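Local coordinates for protein fructose-bisphosphate aldolase class I (Thermoproteus tenax, PDB 1W8S) that is a class I aldolase of the DeoC/LacD family, built as a TIM barrel with 1,6-di-O-phosphono-beta-D-fructofuranose (FBP) bound in its pocket, at residues E[204-209]-E[231-236]; E[51-56]-E[239-244]; E[144-149]-E[177-182]. The protein carries 2 engineered substitutions. All blocks are in the same frame, centred on the assembly; numbering follows the deposited sequence.

Along the chain, contact 2 spans the longest loop: 51-56 comes at the end of the barrel's helix 43-53 and 239-244 starts helix 240-253, so the pair brings the last outer helix back against an early one. Contact 3 comes next, between strands 141-145 and 175-179, and contact 1 follows it, between the loop after strand 199-202 and the short helix 232-235 that follows strand 227-230. Contacts 1 and 3 have centres about 17 Å apart and do not touch, yet both hold FBP, each from its own part of the pocket. Contacts 1 and 2 touch, V234 packing on A244 with centres about 13 Å apart; the centres of contacts 2 and 3 are about 24 Å apart, on opposite sides of the chain's centre.

Contact 1. Residues E[204-209]-E[231-236]; sequences GPKTKT and GRNVWQ. With FBP (1,6-di-O-phosphono-beta-D-fructofuranose), chain O.
N233 spends both ends of its side-chain amide on loop 204-209. Its OD1 takes the backbone N-H of T207 at an N-to-OD1 distance of 2.9 Å, nearly straight at 164°. Its ND2 gives to P205 O, 3.1 Å away, from well above the plane of that carbonyl. T207 OG1 passes close to N233 OD1 but gives its proton to T209 O. A water completes the set: it accepts from N233 N and ND2 and donates to G204 O, at 2.7 Å from the water oxygen, and to FBP O2P.

The two segments follow strands 199-202 and 227-230, and their backbone N-H groups form the phosphate-binding site found at this end of many TIM barrels, with the short helix 232-235 aiming its N-terminus at the anion. G204 N gives to FBP O3P at 2.7 Å, G231 N to O2P, and R232 N to O1P along an almost linear path of 175°. R232 adds its side chain to the same phosphate. The bend at chi3 (-85°) swings NE round to O1P, 2.9 Å away, so that oxygen is gripped by two N-H groups of one residue. R232 NH2 then bridges the two phosphates, reaching FBP O3P at 2.8 Å and O4P of the other. P205 N sits over the centre of one guanidinium face, with G204 C nearer the rim of that face.

At the outer end, a second water accepts from K206 N and donates to Q236 OE1, 2.6 Å from the water oxygen, while Q236 NE2 is taken by D33 O. K206, bent at chi2 and chi3, crosses Q236 and brings NZ to a weak bond with Q236 O, 3.2 Å off.

Contact 2. Residues E[51-56]-E[239-244]; sequences RDAGFD and DALKFA
The F55 ring is met obliquely by A244 from the other segment, A244 CB lying 3.4 Å from F55 CZ, while A244 O is 3.5 Å from F55 CE1. Over one face of the ring stands the methyl of A53, from F55's own segment: A53 CB is 3.8 Å above the ring plane, displaced toward the rim. In TIM-barrel terms this is where two helices of the outer layer meet, the C-terminal end of 43-53 and the first turn of 240-253, the last helix of the chain.

The two alanines let the backbones come close: A53 CB and A244 CB are 3.6 Å apart. Just beyond A53 the helix stops in a Schellman motif, G54 taking the positive phi, and the chain turns so that F55 packs on A244 and on I19 and L21 of strand 18-22. The contacts across the interface are apolar, and F55 lies between A244 and strand 18-22. The charges sit to one side, where R51 NH2 pairs with D52 OD1 at 3.3 Å.

Toward that side L241, its CG anti to the backbone N (chi1 177°) and its CD1 turned by a chi2 of 61°, lays CD1 against the end of helix 43-53, 3.8 Å from D52 CB and 3.9 Å from A53 N.

Contact 3. Residues E[144-149]-E[177-182]; sequences ESFPRG and KIKYTG. Engineered in segment 144-149: E144 (natural residue Trp), F146 (natural residue Tyr). With FBP (1,6-di-O-phosphono-beta-D-fructofuranose), chain O.
The ligand pocket at the mouth of the barrel is lined here by F146, R148, K177 and K179. E144 and K177 are neighbours on adjacent parallel strands of one beta-alpha-beta unit, and their side chains rise from the same face of the sheet. S145 N donates to K177 O at 3.0 Å, almost along the carbonyl axis, and a water carries the ladder one step further by linking S145 O to K179 N.

E144 and F146 are both engineered residues. K177 turns at chi3 (66°), bringing CE beside the E144 carboxylate; NZ then lies 3.3 Å from E144 OE1, a salt bridge whose hydrogen bond is weak. E144 OE2 is hydrogen-bonded to T112 OG1. K177 NZ lies 2.5 Å from both FBP O2 and O3, too close for the exact distances to be trusted; the bond is to O2. A water that accepts from NZ donates weakly to E144 OE2 and sits next to FBP O3.

The F146 ring presents its edge to FBP O2, with CZ 3.8 Å away, while K179 crosses it at about a right angle, CG 3.7 Å from CE1. K179 then runs on, extended, until NZ meets FBP O6P at 2.8 Å. R148 NH2 bonds weakly to the same oxygen, leaving two cationic groups only 3.3 Å apart (R148 NH2 to K179 NZ); the phosphate, and E155, which pairs with both side chains, probably offset their repulsion.

Helix 158-171 makes the crossover between the strands, accepting S145 OG at A164 O, and I178 faces V161 on it and F187 on helix 184-193. Strand 108-113 flanks 141-145, and 199-202 flanks 175-179.

Contact 1. Residues E[204-209]-E[231-236]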
loop_
_atom_site.group_PDB
_atom_site.type_symbol
_atom_site.label_atom_id
_atom_site.label_comp_id
_atom_site.label_asym_id
_atom_site.label_seq_id
_atom_site.Cartn_x
_atom_site.Cartn_y
_atom_site.Cartn_z
ATOM N N GLY E 204 10.947 -25.619 -19.346
ATOM C CA GLY E 204 10.700 -24.750 -20.486
ATOM C C GLY E 204 9.692 -25.315 -21.492
ATOM O O GLY E 204 9.165 -26.432 -21.296
ATOM N N PRO E 205 9.438 -24.571 -22.581
ATOM C CA PRO E 205 8.562 -25.037 -23.659
ATOM C C PRO E 205 8.972 -26.391 -24.184
ATOM O O PRO E 205 10.170 -26.700 -24.182
ATOM C CB PRO E 205 8.755 -23.981 -24.772
ATOM C CG PRO E 205 9.105 -22.767 -24.054
ATOM C CD PRO E 205 9.981 -23.235 -22.875
ATOM N N LYS E 206 7.985 -27.167 -24.629
ATOM C CA LYS E 206 8.193 -28.477 -25.211
ATOM C C LYS E 206 9.215 -28.337 -26.337
ATOM O O LYS E 206 9.054 -27.498 -27.214
ATOM C CB LYS E 206 6.864 -29.028 -25.762
ATOM C CG LYS E 206 6.867 -30.525 -26.126
ATOM C CD LYS E 206 5.960 -30.832 -27.344
ATOM C CE LYS E 206 4.505 -31.025 -26.970
ATOM N NZ LYS E 206 3.747 -31.821 -28.011
ATOM N N THR E 207 10.264 -29.156 -26.297
ATOM C CA THR E 207 11.318 -29.089 -27.301
ATOM C C THR E 207 10.806 -29.772 -28.552
ATOM O O THR E 207 9.819 -30.496 -28.516
ATOM C CB THR E 207 12.605 -29.789 -26.818
ATOM O OG1 THR E 207 12.300 -31.124 -26.393
ATOM C CG2 THR E 207 13.154 -29.136 -25.583
ATOM N N LYS E 208 11.512 -29.553 -29.654
ATOM C CA LYS E 208 11.135 -30.121 -30.943
ATOM C C LYS E 208 11.204 -31.647 -30.944
ATOM O O LYS E 208 10.332 -32.319 -31.497
ATOM C CB LYS E 208 12.047 -29.550 -32.025
ATOM C CG LYS E 208 11.924 -28.040 -32.178
ATOM C CD LYS E 208 13.292 -27.324 -32.319
ATOM C CE LYS E 208 13.387 -26.584 -33.657
ATOM N NZ LYS E 208 12.429 -25.435 -33.738
ATOM N N THR E 209 12.250 -32.196 -30.336
ATOM C CA THR E 209 12.357 -33.642 -30.167
ATOM C C THR E 209 12.608 -33.971 -28.708
ATOM O O THR E 209 13.131 -33.157 -27.950
ATOM C CB THR E 209 13.516 -34.217 -30.986
ATOM O OG1 THR E 209 14.751 -33.690 -30.488
ATOM C CG2 THR E 209 13.446 -33.774 -32.451
ATOM N N GLY E 231 7.366 -29.589 -16.537
ATOM C CA GLY E 231 5.947 -29.680 -16.769
ATOM C C GLY E 231 5.687 -30.056 -18.211
ATOM O O GLY E 231 5.459 -31.224 -18.509
ATOM N N ARG E 232 5.769 -29.084 -19.114
ATOM C CA ARG E 232 5.354 -29.293 -20.504
ATOM C C ARG E 232 6.098 -30.416 -21.200
ATOM O O ARG E 232 5.499 -31.205 -21.927
ATOM C CB ARG E 232 5.501 -27.998 -21.308
ATOM C CG ARG E 232 4.529 -26.894 -20.842
ATOM C CD ARG E 232 4.858 -25.534 -21.425
ATOM N NE ARG E 232 5.873 -24.919 -20.580
ATOM C CZ ARG E 232 6.358 -23.726 -20.758
ATOM N NH1 ARG E 232 5.925 -22.970 -21.749
ATOM N NH2 ARG E 232 7.286 -23.280 -19.930
ATOM N N ASN E 233 7.411 -30.507 -20.987
ATOM C CA ASN E 233 8.202 -31.544 -21.677
ATOM C C ASN E 233 7.892 -32.968 -21.207
ATOM O O ASN E 233 8.348 -33.928 -21.821
ATOM C CB ASN E 233 9.696 -31.261 -21.572
ATOM C CG ASN E 233 10.175 -30.350 -22.653
ATOM O OD1 ASN E 233 10.232 -30.748 -23.828
ATOM N ND2 ASN E 233 10.440 -29.099 -22.302
ATOM N N VAL E 234 7.122 -33.106 -20.132
ATOM C CA VAL E 234 6.500 -34.372 -19.786
ATOM C C VAL E 234 5.016 -34.391 -20.206
ATOM O O VAL E 234 4.647 -35.151 -21.078
ATOM C CB VAL E 234 6.695 -34.727 -18.285
ATOM C CG1 VAL E 234 5.908 -35.977 -17.895
ATOM C CG2 VAL E 234 8.181 -34.967 -18.010
ATOM N N TRP E 235 4.161 -33.567 -19.604
ATOM C CA TRP E 235 2.711 -33.771 -19.802
ATOM C C TRP E 235 2.091 -33.178 -21.055
ATOM O O TRP E 235 0.931 -33.476 -21.345
ATOM C CB TRP E 235 1.888 -33.432 -18.556
ATOM C CG TRP E 235 2.155 -32.132 -17.953
ATOM C CD1 TRP E 235 2.766 -31.888 -16.763
ATOM C CD2 TRP E 235 1.786 -30.861 -18.479
ATOM N NE1 TRP E 235 2.814 -30.534 -16.519
ATOM C CE2 TRP E 235 2.210 -29.882 -17.557
ATOM C CE3 TRP E 235 1.151 -30.437 -19.650
ATOM C CZ2 TRP E 235 2.043 -28.532 -17.780
ATOM C CZ3 TRP E 235 0.953 -29.082 -19.838
ATOM C CH2 TRP E 235 1.412 -28.160 -18.932
ATOM N N GLN E 236 2.837 -32.385 -21.823
ATOM C CA GLN E 236 2.364 -32.020 -23.173
ATOM C C GLN E 236 2.648 -33.111 -24.212
ATOM O O GLN E 236 2.278 -32.943 -25.376
ATOM C CB GLN E 236 2.968 -30.705 -23.685
ATOM C CG GLN E 236 2.305 -29.456 -23.158
ATOM C CD GLN E 236 2.665 -28.197 -23.967
ATOM O OE1 GLN E 236 3.837 -27.933 -24.251
ATOM N NE2 GLN E 236 1.649 -27.417 -24.312
HETATM P P1 FBP O . 7.869 -26.183 -17.544
HETATM O O1P FBP O . 6.631 -26.478 -18.296
HETATM O O2P FBP O . 8.909 -27.343 -17.494
HETATM O O3P FBP O . 8.617 -24.946 -18.053
HETATM O O1 FBP O . 7.420 -25.915 -16.038
HETATM C C1 FBP O . 8.348 -25.480 -15.067
HETATM C C2 FBP O . 8.025 -24.030 -14.679
HETATM O O2 FBP O . 9.011 -23.540 -13.743
HETATM C C3 FBP O . 6.625 -23.841 -14.080
HETATM O O3 FBP O . 6.501 -24.216 -12.717
HETATM C C4 FBP O . 6.414 -22.346 -14.318
HETATM O O4 FBP O . 5.061 -21.924 -14.345
HETATM C C5 FBP O . 7.037 -22.172 -15.695
HETATM O O5 FBP O . 8.075 -23.161 -15.811
HETATM C C6 FBP O . 7.587 -20.760 -15.859
HETATM O O6 FBP O . 8.246 -20.667 -17.110
HETATM P P2 FBP O . 7.826 -19.541 -18.194
HETATM O O4P FBP O . 7.965 -20.184 -19.553
HETATM O O5P FBP O . 6.421 -19.023 -17.879
HETATM O O6P FBP O . 8.861 -18.402 -18.214
HETATM O O HOH W 1 9.035 -28.536 -19.639
HETATM O O HOH W 2 5.334 -25.974 -24.941
#

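Contact 2. Residues E[51-56]-E[239-244]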
loop_
_atom_site.group_PDB
_atom_site.type_symbol
_atom_site.label_atom_id
_atom_site.label_comp_id
_atom_site.label_asym_id
_atom_site.label_seq_id
_atom_site.Cartn_x
_atom_site.Cartn_y
_atom_site.Cartn_z
ATOM N N ARG E 51 3.546 -40.443 -9.781
ATOM C CA ARG E 51 3.681 -41.732 -9.105
ATOM C C ARG E 51 4.291 -42.800 -10.025
ATOM O O ARG E 51 5.364 -43.353 -9.755
ATOM C CB ARG E 51 2.287 -42.214 -8.681
ATOM C CG ARG E 51 1.993 -42.227 -7.179
ATOM C CD ARG E 51 0.601 -42.851 -6.777
ATOM N NE ARG E 51 -0.299 -43.247 -7.889
ATOM C CZ ARG E 51 -0.167 -44.357 -8.642
ATOM N NH1 ARG E 51 0.853 -45.189 -8.451
ATOM N NH2 ARG E 51 -1.051 -44.635 -9.610
ATOM N N ASP E 52 3.588 -43.098 -11.115
ATOM C CA ASP E 52 3.981 -44.148 -12.053
ATOM C C ASP E 52 5.382 -43.957 -12.612
ATOM O O ASP E 52 6.066 -44.934 -12.905
ATOM C CB ASP E 52 3.006 -44.228 -13.228
ATOM C CG ASP E 52 1.613 -44.715 -12.824
ATOM O OD1 ASP E 52 1.422 -45.142 -11.661
ATOM O OD2 ASP E 52 0.648 -44.685 -13.625
ATOM N N ALA E 53 5.816 -42.706 -12.769
ATOM C CA ALA E 53 7.134 -42.428 -13.315
ATOM C C ALA E 53 8.213 -42.426 -12.217
ATOM O O ALA E 53 9.402 -42.458 -12.516
ATOM C CB ALA E 53 7.132 -41.126 -14.054
ATOM N N GLY E 54 7.791 -42.392 -10.961
ATOM C CA GLY E 54 8.689 -42.467 -9.820
ATOM C C GLY E 54 9.311 -41.134 -9.471
ATOM O O GLY E 54 10.384 -41.095 -8.907
ATOM N N PHE E 55 8.623 -40.038 -9.791
ATOM C CA PHE E 55 9.128 -38.684 -9.516
ATOM C C PHE E 55 9.053 -38.327 -8.027
ATOM O O PHE E 55 8.364 -38.991 -7.235
ATOM C CB PHE E 55 8.358 -37.644 -10.365
ATOM C CG PHE E 55 8.659 -37.704 -11.866
ATOM C CD1 PHE E 55 9.676 -38.514 -12.388
ATOM C CD2 PHE E 55 7.927 -36.939 -12.751
ATOM C CE1 PHE E 55 9.938 -38.534 -13.756
ATOM C CE2 PHE E 55 8.183 -36.971 -14.125
ATOM C CZ PHE E 55 9.189 -37.772 -14.616
ATOM N N ASP E 56 9.750 -37.252 -7.649
ATOM C CA ASP E 56 9.906 -36.898 -6.235
ATOM C C ASP E 56 8.826 -36.009 -5.668
ATOM O O ASP E 56 8.673 -35.918 -4.454
ATOM C CB ASP E 56 11.232 -36.179 -6.025
ATOM C CG ASP E 56 12.395 -37.043 -6.401
ATOM O OD1 ASP E 56 12.697 -38.002 -5.629
ATOM O OD2 ASP E 56 13.029 -36.856 -7.473
ATOM N N ASP E 239 3.060 -39.440 -25.252
ATOM C CA ASP E 239 3.846 -40.515 -24.620
ATOM C C ASP E 239 4.456 -40.048 -23.280
ATOM O O ASP E 239 5.622 -40.338 -22.969
ATOM C CB ASP E 239 4.927 -41.063 -25.589
ATOM C CG ASP E 239 6.068 -40.055 -25.868
ATOM O OD1 ASP E 239 5.807 -38.828 -25.894
ATOM O OD2 ASP E 239 7.256 -40.405 -26.085
ATOM N N ALA E 240 3.650 -39.333 -22.489
ATOM C CA ALA E 240 4.139 -38.681 -21.259
ATOM C C ALA E 240 4.854 -39.664 -20.338
ATOM O O ALA E 240 5.972 -39.404 -19.916
ATOM C CB ALA E 240 3.001 -37.999 -20.510
ATOM N N LEU E 241 4.220 -40.800 -20.055
ATOM C CA LEU E 241 4.771 -41.751 -19.094
ATOM C C LEU E 241 6.068 -42.395 -19.581
ATOM O O LEU E 241 7.029 -42.467 -18.814
ATOM C CB LEU E 241 3.748 -42.800 -18.720
ATOM C CG LEU E 241 4.269 -43.880 -17.772
ATOM C CD1 LEU E 241 4.733 -43.297 -16.438
ATOM C CD2 LEU E 241 3.190 -44.923 -17.591
ATOM N N LYS E 242 6.108 -42.833 -20.842
ATOM C CA LYS E 242 7.327 -43.406 -21.434
ATOM C C LYS E 242 8.504 -42.440 -21.317
ATOM O O LYS E 242 9.575 -42.799 -20.841
ATOM C CB LYS E 242 7.105 -43.772 -22.910
ATOM C CG LYS E 242 8.277 -44.525 -23.569
ATOM C CD LYS E 242 7.985 -44.919 -25.029
ATOM C CE LYS E 242 9.086 -45.818 -25.596
ATOM N NZ LYS E 242 8.658 -47.252 -25.705
ATOM N N PHE E 243 8.275 -41.194 -21.713
ATOM C CA PHE E 243 9.322 -40.194 -21.664
ATOM C C PHE E 243 9.696 -39.817 -20.237
ATOM O O PHE E 243 10.867 -39.608 -19.934
ATOM C CB PHE E 243 8.932 -38.959 -22.465
ATOM C CG PHE E 243 10.044 -37.978 -22.606
ATOM C CD1 PHE E 243 11.277 -38.377 -23.118
ATOM C CD2 PHE E 243 9.880 -36.670 -22.218
ATOM C CE1 PHE E 243 12.307 -37.476 -23.232
ATOM C CE2 PHE E 243 10.907 -35.768 -22.341
ATOM C CZ PHE E 243 12.124 -36.177 -22.851
ATOM N N ALA E 244 8.710 -39.760 -19.351
ATOM C CA ALA E 244 8.957 -39.467 -17.934
ATOM C C ALA E 244 9.888 -40.522 -17.324
ATOM O O ALA E 244 10.848 -40.195 -16.649
ATOM C CB ALA E 244 7.643 -39.401 -17.163
#

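Contact 3. Residues E[144-149]-E[177-182]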
loop_
_atom_site.group_PDB
_atom_site.type_symbol
_atom_site.label_atom_id
_atom_site.label_comp_id
_atom_site.label_asym_id
_atom_site.label_seq_id
_atom_site.Cartn_x
_atom_site.Cartn_y
_atom_site.Cartn_z
ATOM N N GLU E 144 11.690 -19.627 -7.049
ATOM C CA GLU E 144 11.674 -19.733 -8.507
ATOM C C GLU E 144 12.101 -18.359 -9.002
ATOM O O GLU E 144 11.352 -17.405 -8.907
ATOM C CB GLU E 144 10.254 -20.158 -8.945
ATOM C CG GLU E 144 9.675 -21.172 -7.937
ATOM C CD GLU E 144 8.221 -21.606 -8.146
ATOM O OE1 GLU E 144 7.932 -22.854 -8.137
ATOM O OE2 GLU E 144 7.350 -20.693 -8.230
ATOM N N SER E 145 13.353 -18.255 -9.441
ATOM C CA SER E 145 13.987 -16.969 -9.710
ATOM C C SER E 145 14.123 -16.773 -11.204
ATOM O O SER E 145 14.990 -17.421 -11.854
ATOM C CB SER E 145 15.365 -16.948 -9.060
ATOM O OG SER E 145 15.938 -15.638 -9.079
ATOM N N PHE E 146 13.288 -15.885 -11.734
ATOM C CA PHE E 146 13.141 -15.650 -13.181
ATOM C C PHE E 146 13.203 -14.172 -13.461
ATOM O O PHE E 146 12.158 -13.509 -13.559
ATOM C CB PHE E 146 11.792 -16.156 -13.690
ATOM C CG PHE E 146 11.583 -17.636 -13.556
ATOM C CD1 PHE E 146 12.543 -18.545 -13.974
ATOM C CD2 PHE E 146 10.399 -18.125 -13.009
ATOM C CE1 PHE E 146 12.337 -19.910 -13.871
ATOM C CE2 PHE E 146 10.185 -19.481 -12.885
ATOM C CZ PHE E 146 11.169 -20.393 -13.326
ATOM N N PRO E 147 14.410 -13.627 -13.590
ATOM C CA PRO E 147 14.561 -12.217 -13.958
ATOM C C PRO E 147 13.793 -11.882 -15.195
ATOM O O PRO E 147 13.817 -12.616 -16.178
ATOM C CB PRO E 147 16.087 -12.065 -14.175
ATOM C CG PRO E 147 16.687 -13.116 -13.290
ATOM C CD PRO E 147 15.715 -14.255 -13.316
ATOM N N ARG E 148 13.075 -10.769 -15.136
ATOM C CA ARG E 148 12.146 -10.388 -16.173
ATOM C C ARG E 148 11.725 -8.974 -15.889
ATOM O O ARG E 148 11.393 -8.658 -14.750
ATOM C CB ARG E 148 10.903 -11.282 -16.125
ATOM C CG ARG E 148 9.988 -11.163 -17.294
ATOM C CD ARG E 148 8.912 -12.219 -17.294
ATOM N NE ARG E 148 9.498 -13.548 -17.485
ATOM C CZ ARG E 148 8.903 -14.690 -17.157
ATOM N NH1 ARG E 148 7.715 -14.688 -16.575
ATOM N NH2 ARG E 148 9.527 -15.852 -17.375
ATOM N N GLY E 149 11.653 -8.161 -16.942
ATOM C CA GLY E 149 11.362 -6.732 -16.831
ATOM C C GLY E 149 12.660 -5.991 -16.627
ATOM O O GLY E 149 13.735 -6.596 -16.676
ATOM N N LYS E 177 14.714 -22.821 -8.366
ATOM C CA LYS E 177 14.400 -23.189 -9.725
ATOM C C LYS E 177 14.805 -22.041 -10.614
ATOM O O LYS E 177 14.447 -20.900 -10.349
ATOM C CB LYS E 177 12.909 -23.455 -9.860
ATOM C CG LYS E 177 12.426 -23.639 -11.278
ATOM C CD LYS E 177 11.018 -24.321 -11.342
ATOM C CE LYS E 177 9.900 -23.465 -10.749
ATOM N NZ LYS E 177 8.531 -23.807 -11.253
ATOM N N ILE E 178 15.608 -22.318 -11.631
ATOM C CA ILE E 178 16.080 -21.298 -12.567
ATOM C C ILE E 178 16.086 -21.868 -13.986
ATOM O O ILE E 178 16.023 -23.082 -14.163
ATOM C CB ILE E 178 17.499 -20.786 -12.202
ATOM C CG1 ILE E 178 18.536 -21.907 -12.333
ATOM C CG2 ILE E 178 17.512 -20.161 -10.805
ATOM C CD1 ILE E 178 19.928 -21.471 -12.037
ATOM N N LYS E 179 16.179 -20.987 -14.977
ATOM C CA LYS E 179 16.208 -21.377 -16.389
ATOM C C LYS E 179 17.591 -21.870 -16.797
ATOM O O LYS E 179 18.610 -21.417 -16.294
ATOM C CB LYS E 179 15.792 -20.174 -17.280
ATOM C CG LYS E 179 14.302 -19.775 -17.049
ATOM C CD LYS E 179 13.725 -18.831 -18.117
ATOM C CE LYS E 179 12.190 -18.834 -18.024
ATOM N NZ LYS E 179 11.483 -17.950 -19.019
ATOM N N TYR E 180 17.611 -22.794 -17.741
ATOM C CA TYR E 180 18.837 -23.310 -18.305
ATOM C C TYR E 180 19.434 -22.305 -19.294
ATOM O O TYR E 180 18.699 -21.666 -20.059
ATOM C CB TYR E 180 18.523 -24.642 -19.021
ATOM C CG TYR E 180 19.727 -25.412 -19.489
ATOM C CD1 TYR E 180 20.842 -25.575 -18.673
ATOM C CD2 TYR E 180 19.745 -26.018 -20.744
ATOM C CE1 TYR E 180 21.953 -26.279 -19.094
ATOM C CE2 TYR E 180 20.872 -26.735 -21.176
ATOM C CZ TYR E 180 21.971 -26.856 -20.341
ATOM O OH TYR E 180 23.094 -27.562 -20.747
ATOM N N THR E 181 20.767 -22.173 -19.274
ATOM C CA THR E 181 21.483 -21.327 -20.227
ATOM C C THR E 181 21.656 -21.957 -21.614
ATOM O O THR E 181 22.026 -21.262 -22.566
ATOM C CB THR E 181 22.881 -20.972 -19.687
ATOM O OG1 THR E 181 23.610 -22.180 -19.327
ATOM C CG2 THR E 181 22.744 -20.109 -18.406
ATOM N N GLY E 182 21.447 -23.270 -21.726
ATOM C CA GLY E 182 21.661 -23.969 -22.992
ATOM C C GLY E 182 23.022 -24.646 -23.119
ATOM O O GLY E 182 23.330 -25.244 -24.150
HETATM P P1 FBP O . 7.869 -26.183 -17.544
HETATM O O1P FBP O . 6.631 -26.478 -18.296
HETATM O O2P FBP O . 8.909 -27.343 -17.494
HETATM O O3P FBP O . 8.617 -24.946 -18.053
HETATM O O1 FBP O . 7.420 -25.915 -16.038
HETATM C C1 FBP O . 8.348 -25.480 -15.067
HETATM C C2 FBP O . 8.025 -24.030 -14.679
HETATM O O2 FBP O . 9.011 -23.540 -13.743
HETATM C C3 FBP O . 6.625 -23.841 -14.080
HETATM O O3 FBP O . 6.501 -24.216 -12.717
HETATM C C4 FBP O . 6.414 -22.346 -14.318
HETATM O O4 FBP O . 5.061 -21.924 -14.345
HETATM C C5 FBP O . 7.037 -22.172 -15.695
HETATM O O5 FBP O . 8.075 -23.161 -15.811
HETATM C C6 FBP O . 7.587 -20.760 -15.859
HETATM O O6 FBP O . 8.246 -20.667 -17.110
HETATM P P2 FBP O . 7.826 -19.541 -18.194
HETATM O O4P FBP O . 7.965 -20.184 -19.553
HETATM O O5P FBP O . 6.421 -19.023 -17.879
HETATM O O6P FBP O . 8.861 -18.402 -18.214
HETATM O O HOH W 3 6.587 -21.668 -10.956
HETATM O O HOH W 4 16.343 -18.188 -14.218
#